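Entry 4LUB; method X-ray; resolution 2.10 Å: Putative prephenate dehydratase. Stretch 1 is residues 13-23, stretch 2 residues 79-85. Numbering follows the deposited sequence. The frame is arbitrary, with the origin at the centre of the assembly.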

ATOM      1  N   SER B  13      24.151   0.756 -11.675  1.00 47.88           N
ATOM      2  CA  SER B  13      23.066   0.763 -10.696  1.00 41.07           C
ATOM      3  C   SER B  13      22.654  -0.660 -10.354  1.00 36.84           C
ATOM      4  O   SER B  13      23.031  -1.611 -11.043  1.00 35.68           O
ATOM      5  CB  SER B  13      21.850   1.540 -11.209  1.00 41.29           C
ATOM      6  OG  SER B  13      21.359   0.987 -12.420  1.00 38.29           O
ATOM      7  N   PHE B  14      21.902  -0.808  -9.268  1.00 39.28           N
ATOM      8  CA  PHE B  14      21.306  -2.095  -8.927  1.00 38.07           C
ATOM      9  C   PHE B  14      20.501  -2.647 -10.099  1.00 36.31           C
ATOM     10  O   PHE B  14      20.610  -3.829 -10.430  1.00 38.80           O
ATOM     11  CB  PHE B  14      20.417  -1.970  -7.682  1.00 41.63           C
ATOM     12  CG  PHE B  14      21.167  -1.589  -6.437  1.00 47.42           C
ATOM     13  CD1 PHE B  14      22.101  -2.449  -5.883  1.00 49.80           C
ATOM     14  CD2 PHE B  14      20.925  -0.380  -5.810  1.00 49.45           C
ATOM     15  CE1 PHE B  14      22.787  -2.102  -4.733  1.00 50.86           C
ATOM     16  CE2 PHE B  14      21.608  -0.025  -4.660  1.00 51.49           C
ATOM     17  CZ  PHE B  14      22.540  -0.888  -4.120  1.00 51.07           C
ATOM     18  N   THR B  15      19.703  -1.787 -10.728  1.00 36.03           N
ATOM     19  CA  THR B  15      18.872  -2.202 -11.856  1.00 35.31           C
ATOM     20  C   THR B  15      19.724  -2.611 -13.050  1.00 35.97           C
ATOM     21  O   THR B  15      19.393  -3.556 -13.770  1.00 35.76           O
ATOM     22  CB  THR B  15      17.888  -1.082 -12.270  1.00 33.19           C
ATOM     23  OG1 THR B  15      17.226  -0.566 -11.105  1.00 34.42           O
ATOM     24  CG2 THR B  15      16.840  -1.625 -13.216  1.00 29.65           C
ATOM     25  N   HIS B  16      20.838  -1.907 -13.239  1.00 40.00           N
ATOM     26  CA  HIS B  16      21.839  -2.298 -14.230  1.00 40.07           C
ATOM     27  C   HIS B  16      22.345  -3.710 -13.980  1.00 39.59           C
ATOM     28  O   HIS B  16      22.380  -4.542 -14.892  1.00 38.30           O
ATOM     29  CB  HIS B  16      23.015  -1.319 -14.231  1.00 46.21           C
ATOM     30  CG  HIS B  16      23.924  -1.478 -15.405  1.00 50.47           C
ATOM     31  ND1 HIS B  16      25.108  -0.782 -15.531  1.00 52.64           N
ATOM     32  CD2 HIS B  16      23.834  -2.266 -16.502  1.00 51.56           C
ATOM     33  CE1 HIS B  16      25.702  -1.129 -16.657  1.00 53.07           C
ATOM     34  NE2 HIS B  16      24.950  -2.029 -17.266  1.00 52.07           N
ATOM     35  N   ASN B  17      22.760  -3.966 -12.745  1.00 40.77           N
ATOM     36  CA  ASN B  17      23.194  -5.298 -12.343  1.00 40.76           C
ATOM     37  C   ASN B  17      22.139  -6.365 -12.630  1.00 37.84           C
ATOM     38  O   ASN B  17      22.456  -7.455 -13.101  1.00 33.81           O
ATOM     39  CB  ASN B  17      23.554  -5.304 -10.854  1.00 44.64           C
ATOM     40  CG  ASN B  17      24.314  -6.547 -10.439  1.00 52.64           C
ATOM     41  OD1 ASN B  17      24.879  -7.256 -11.276  1.00 53.81           O
ATOM     42  ND2 ASN B  17      24.331  -6.821  -9.138  1.00 57.58           N
ATOM     43  N   VAL B  18      20.876  -6.032 -12.384  1.00 36.06           N
ATOM     44  CA  VAL B  18      19.785  -6.976 -12.617  1.00 33.72           C
ATOM     45  C   VAL B  18      19.622  -7.285 -14.107  1.00 35.36           C
ATOM     46  O   VAL B  18      19.429  -8.440 -14.497  1.00 36.00           O
ATOM     47  CB  VAL B  18      18.452  -6.444 -12.038  1.00 34.29           C
ATOM     48  CG1 VAL B  18      17.295  -7.374 -12.378  1.00 33.97           C
ATOM     49  CG2 VAL B  18      18.573  -6.258 -10.526  1.00 30.67           C
ATOM     50  N   ALA B  19      19.719  -6.251 -14.938  1.00 34.98           N
ATOM     51  CA  ALA B  19      19.454  -6.390 -16.361  1.00 34.27           C
ATOM     52  C   ALA B  19      20.551  -7.216 -17.039  1.00 35.50           C
ATOM     53  O   ALA B  19      20.290  -7.942 -18.001  1.00 34.96           O
ATOM     54  CB  ALA B  19      19.333  -5.012 -17.014  1.00 35.30           C
ATOM     55  N   LEU B  20      21.768  -7.116 -16.514  1.00 37.58           N
ATOM     56  CA  LEU B  20      22.896  -7.931 -16.981  1.00 44.25           C
ATOM     57  C   LEU B  20      22.652  -9.435 -16.878  1.00 45.58           C
ATOM     58  O   LEU B  20      23.054 -10.203 -17.749  1.00 42.06           O
ATOM     59  CB  LEU B  20      24.160  -7.600 -16.181  1.00 49.65           C
ATOM     60  CG  LEU B  20      24.927  -6.309 -16.457  1.00 55.57           C
ATOM     61  CD1 LEU B  20      25.689  -5.862 -15.217  1.00 59.05           C
ATOM     62  CD2 LEU B  20      25.890  -6.547 -17.612  1.00 54.76           C
ATOM     63  N   HIS B  21      22.000  -9.849 -15.797  1.00 44.60           N
ATOM     64  CA  HIS B  21      21.795 -11.266 -15.531  1.00 43.35           C
ATOM     65  C   HIS B  21      20.668 -11.832 -16.391  1.00 43.97           C
ATOM     66  O   HIS B  21      20.728 -12.980 -16.842  1.00 46.18           O
ATOM     67  CB  HIS B  21      21.492 -11.464 -14.048  1.00 44.94           C
ATOM     68  CG  HIS B  21      22.677 -11.220 -13.164  1.00 47.05           C
ATOM     69  ND1 HIS B  21      23.223  -9.967 -12.998  1.00 46.01           N
ATOM     70  CD2 HIS B  21      23.433 -12.062 -12.418  1.00 46.87           C
ATOM     71  CE1 HIS B  21      24.253 -10.041 -12.175  1.00 47.82           C
ATOM     72  NE2 HIS B  21      24.403 -11.302 -11.810  1.00 47.11           N
ATOM     73  N   ALA B  22      19.646 -11.014 -16.630  1.00 40.94           N
ATOM     74  CA  ALA B  22      18.500 -11.445 -17.414  1.00 39.20           C
ATOM     75  C   ALA B  22      18.881 -11.550 -18.886  1.00 39.37           C
ATOM     76  O   ALA B  22      18.399 -12.428 -19.605  1.00 37.97           O
ATOM     77  CB  ALA B  22      17.337 -10.486 -17.220  1.00 36.30           C
ATOM     78  N   PHE B  23      19.741 -10.636 -19.324  1.00 39.03           N
ATOM     79  CA  PHE B  23      20.062 -10.470 -20.738  1.00 41.38           C
ATOM     80  C   PHE B  23      21.561 -10.266 -20.945  1.00 45.64           C
ATOM     81  O   PHE B  23      21.996  -9.168 -21.291  1.00 45.23           O
ATOM     82  CB  PHE B  23      19.277  -9.293 -21.319  1.00 42.07           C
ATOM     83  CG  PHE B  23      17.787  -9.455 -21.226  1.00 40.26           C
ATOM     84  CD1 PHE B  23      17.123 -10.338 -22.061  1.00 40.68           C
ATOM     85  CD2 PHE B  23      17.054  -8.743 -20.289  1.00 38.93           C
ATOM     86  CE1 PHE B  23      15.752 -10.496 -21.980  1.00 42.11           C
ATOM     87  CE2 PHE B  23      15.683  -8.900 -20.198  1.00 37.33           C
ATOM     88  CZ  PHE B  23      15.029  -9.776 -21.041  1.00 39.50           C
ATOM     89  N   GLU B  79      10.668 -11.983 -12.850  1.00 23.78           N
ATOM     90  CA  GLU B  79      11.069 -11.245 -11.657  1.00 27.30           C
ATOM     91  C   GLU B  79      12.435 -11.695 -11.135  1.00 24.42           C
ATOM     92  O   GLU B  79      12.682 -12.888 -11.002  1.00 21.29           O
ATOM     93  CB  GLU B  79      10.023 -11.418 -10.556  1.00 23.64           C
ATOM     94  CG  GLU B  79      10.296 -10.606  -9.302  1.00 21.26           C
ATOM     95  CD  GLU B  79       9.233 -10.830  -8.249  1.00 19.75           C
ATOM     96  OE1 GLU B  79       8.063 -10.522  -8.536  1.00 19.26           O
ATOM     97  OE2 GLU B  79       9.566 -11.236  -7.120  1.00 21.96           O
ATOM     98  N   ILE B  80      13.315 -10.738 -10.848  1.00 24.65           N
ATOM     99  CA  ILE B  80      14.605 -11.038 -10.218  1.00 27.24           C
ATOM    100  C   ILE B  80      14.705 -10.316  -8.882  1.00 27.42           C
ATOM    101  O   ILE B  80      14.511  -9.105  -8.804  1.00 28.36           O
ATOM    102  CB  ILE B  80      15.806 -10.660 -11.118  1.00 29.06           C
ATOM    103  CG1 ILE B  80      15.796 -11.514 -12.386  1.00 29.77           C
ATOM    104  CG2 ILE B  80      17.126 -10.892 -10.381  1.00 27.10           C
ATOM    105  CD1 ILE B  80      16.543 -10.900 -13.559  1.00 31.90           C
ATOM    106  N   ILE B  81      14.968 -11.075  -7.826  1.00 25.28           N
ATOM    107  CA  ILE B  81      15.192 -10.503  -6.503  1.00 26.30           C
ATOM    108  C   ILE B  81      16.671 -10.290  -6.187  1.00 25.97           C
ATOM    109  O   ILE B  81      17.476 -11.213  -6.271  1.00 26.96           O
ATOM    110  CB  ILE B  81      14.558 -11.382  -5.416  1.00 25.01           C
ATOM    111  CG1 ILE B  81      13.051 -11.489  -5.660  1.00 22.91           C
ATOM    112  CG2 ILE B  81      14.788 -10.773  -4.038  1.00 26.76           C
ATOM    113  CD1 ILE B  81      12.329 -12.377  -4.655  1.00 22.16           C
ATOM    114  N   LEU B  82      17.008  -9.052  -5.841  1.00 29.08           N
ATOM    115  CA  LEU B  82      18.373  -8.641  -5.505  1.00 31.79           C
ATOM    116  C   LEU B  82      18.576  -8.324  -4.033  1.00 33.57           C
ATOM    117  O   LEU B  82      17.821  -7.546  -3.460  1.00 32.68           O
ATOM    118  CB  LEU B  82      18.769  -7.402  -6.317  1.00 32.74           C
ATOM    119  CG  LEU B  82      20.259  -7.032  -6.374  1.00 38.05           C
ATOM    120  CD1 LEU B  82      21.074  -7.962  -7.263  1.00 37.91           C
ATOM    121  CD2 LEU B  82      20.430  -5.578  -6.803  1.00 38.71           C
ATOM    122  N   PRO B  83      19.615  -8.918  -3.424  1.00 38.52           N
ATOM    123  CA  PRO B  83      20.090  -8.457  -2.116  1.00 40.47           C
ATOM    124  C   PRO B  83      20.698  -7.060  -2.209  1.00 45.25           C
ATOM    125  O   PRO B  83      21.436  -6.771  -3.154  1.00 42.00           O
ATOM    126  CB  PRO B  83      21.157  -9.489  -1.731  1.00 43.14           C
ATOM    127  CG  PRO B  83      21.492 -10.209  -3.002  1.00 44.49           C
ATOM    128  CD  PRO B  83      20.259 -10.176  -3.839  1.00 41.72           C
ATOM    129  N   ILE B  84      20.371  -6.201  -1.249  1.00 51.25           N
ATOM    130  CA  ILE B  84      20.988  -4.883  -1.144  1.00 60.29           C
ATOM    131  C   ILE B  84      21.736  -4.789   0.181  1.00 68.65           C
ATOM    132  O   ILE B  84      21.208  -5.172   1.223  1.00 69.14           O
ATOM    133  CB  ILE B  84      19.952  -3.743  -1.219  1.00 58.75           C
ATOM    134  CG1 ILE B  84      18.940  -3.986  -2.345  1.00 57.32           C
ATOM    135  CG2 ILE B  84      20.649  -2.398  -1.381  1.00 60.02           C
ATOM    136  CD1 ILE B  84      19.424  -3.586  -3.715  1.00 57.18           C
ATOM    137  N   LYS B  85      22.967  -4.289   0.142  1.00 77.12           N
ATOM    138  CA  LYS B  85      23.739  -4.101   1.366  1.00 83.92           C
ATOM    139  C   LYS B  85      24.014  -2.624   1.629  1.00 87.19           C
ATOM    140  O   LYS B  85      24.931  -2.039   1.055  1.00 88.70           O
ATOM    141  CB  LYS B  85      25.055  -4.880   1.299  1.00 87.82           C
ATOM    142  CG  LYS B  85      25.396  -5.423  -0.077  1.00 89.84           C
ATOM    143  CD  LYS B  85      26.659  -6.268  -0.029  1.00 91.89           C
ATOM    144  CE  LYS B  85      26.705  -7.255  -1.181  1.00 92.19           C
ATOM    145  NZ  LYS B  85      25.543  -8.188  -1.147  1.00 90.68           N
TER

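Val 18 lies at the centre of the contact. Its CG1 is 3.8 Å from Ile 80 CD1, and its CG2 is 4.2 Å from Leu 82 CD2. The two methyls thus meet two different residues of the strand. Ile 80 and Leu 82 both point toward the helix because side chains alternate along a strand; Ile 81, between them, points away. One helical turn after Val 18, Ala 22 adds a small contact, with its CB 3.8 Å from Ile 80 CD1. That methyl of Ile 80 therefore touches both helix residues.

The helix of residues 14-22 packs on the strand of residues 79-83 mainly through apolar side chains. Their axes come within 9.6 Å, and their N-to-C directions differ by 132°. The backbones stay well apart: the nearest CA atoms, those of Val 18 and Ile 80, are 7.0 Å from each other. Apolar side chains fill this gap.

Phe 14 lies one turn before Val 18. Its CD1 is 3.7 Å from Leu 82 CD2, which approaches the ring obliquely. Ile 84 follows the strand. Its CA-to-CB bond points sideways, but the end of its side chain comes nearer the helix. Ile 84 CD1 sits over one face of the Phe 14 ring, 3.6 Å from Phe 14 CD1. It is 15° off the ring normal, a CH-pi contact.

Asn 17 marks the polar edge. Its ND2 is 3.9 Å from Leu 82 CD1, a contact without a hydrogen bond. No hydrogen bond joins the two stretches. Two side-chain hydrogen bonds lie within the helical stretch. His 21 ND1 donates to Asn 17 O at 2.6 Å. At the N-terminal end of the helix, Ser 13 OG accepts from His 16 N at 3.1 Å and caps the helix.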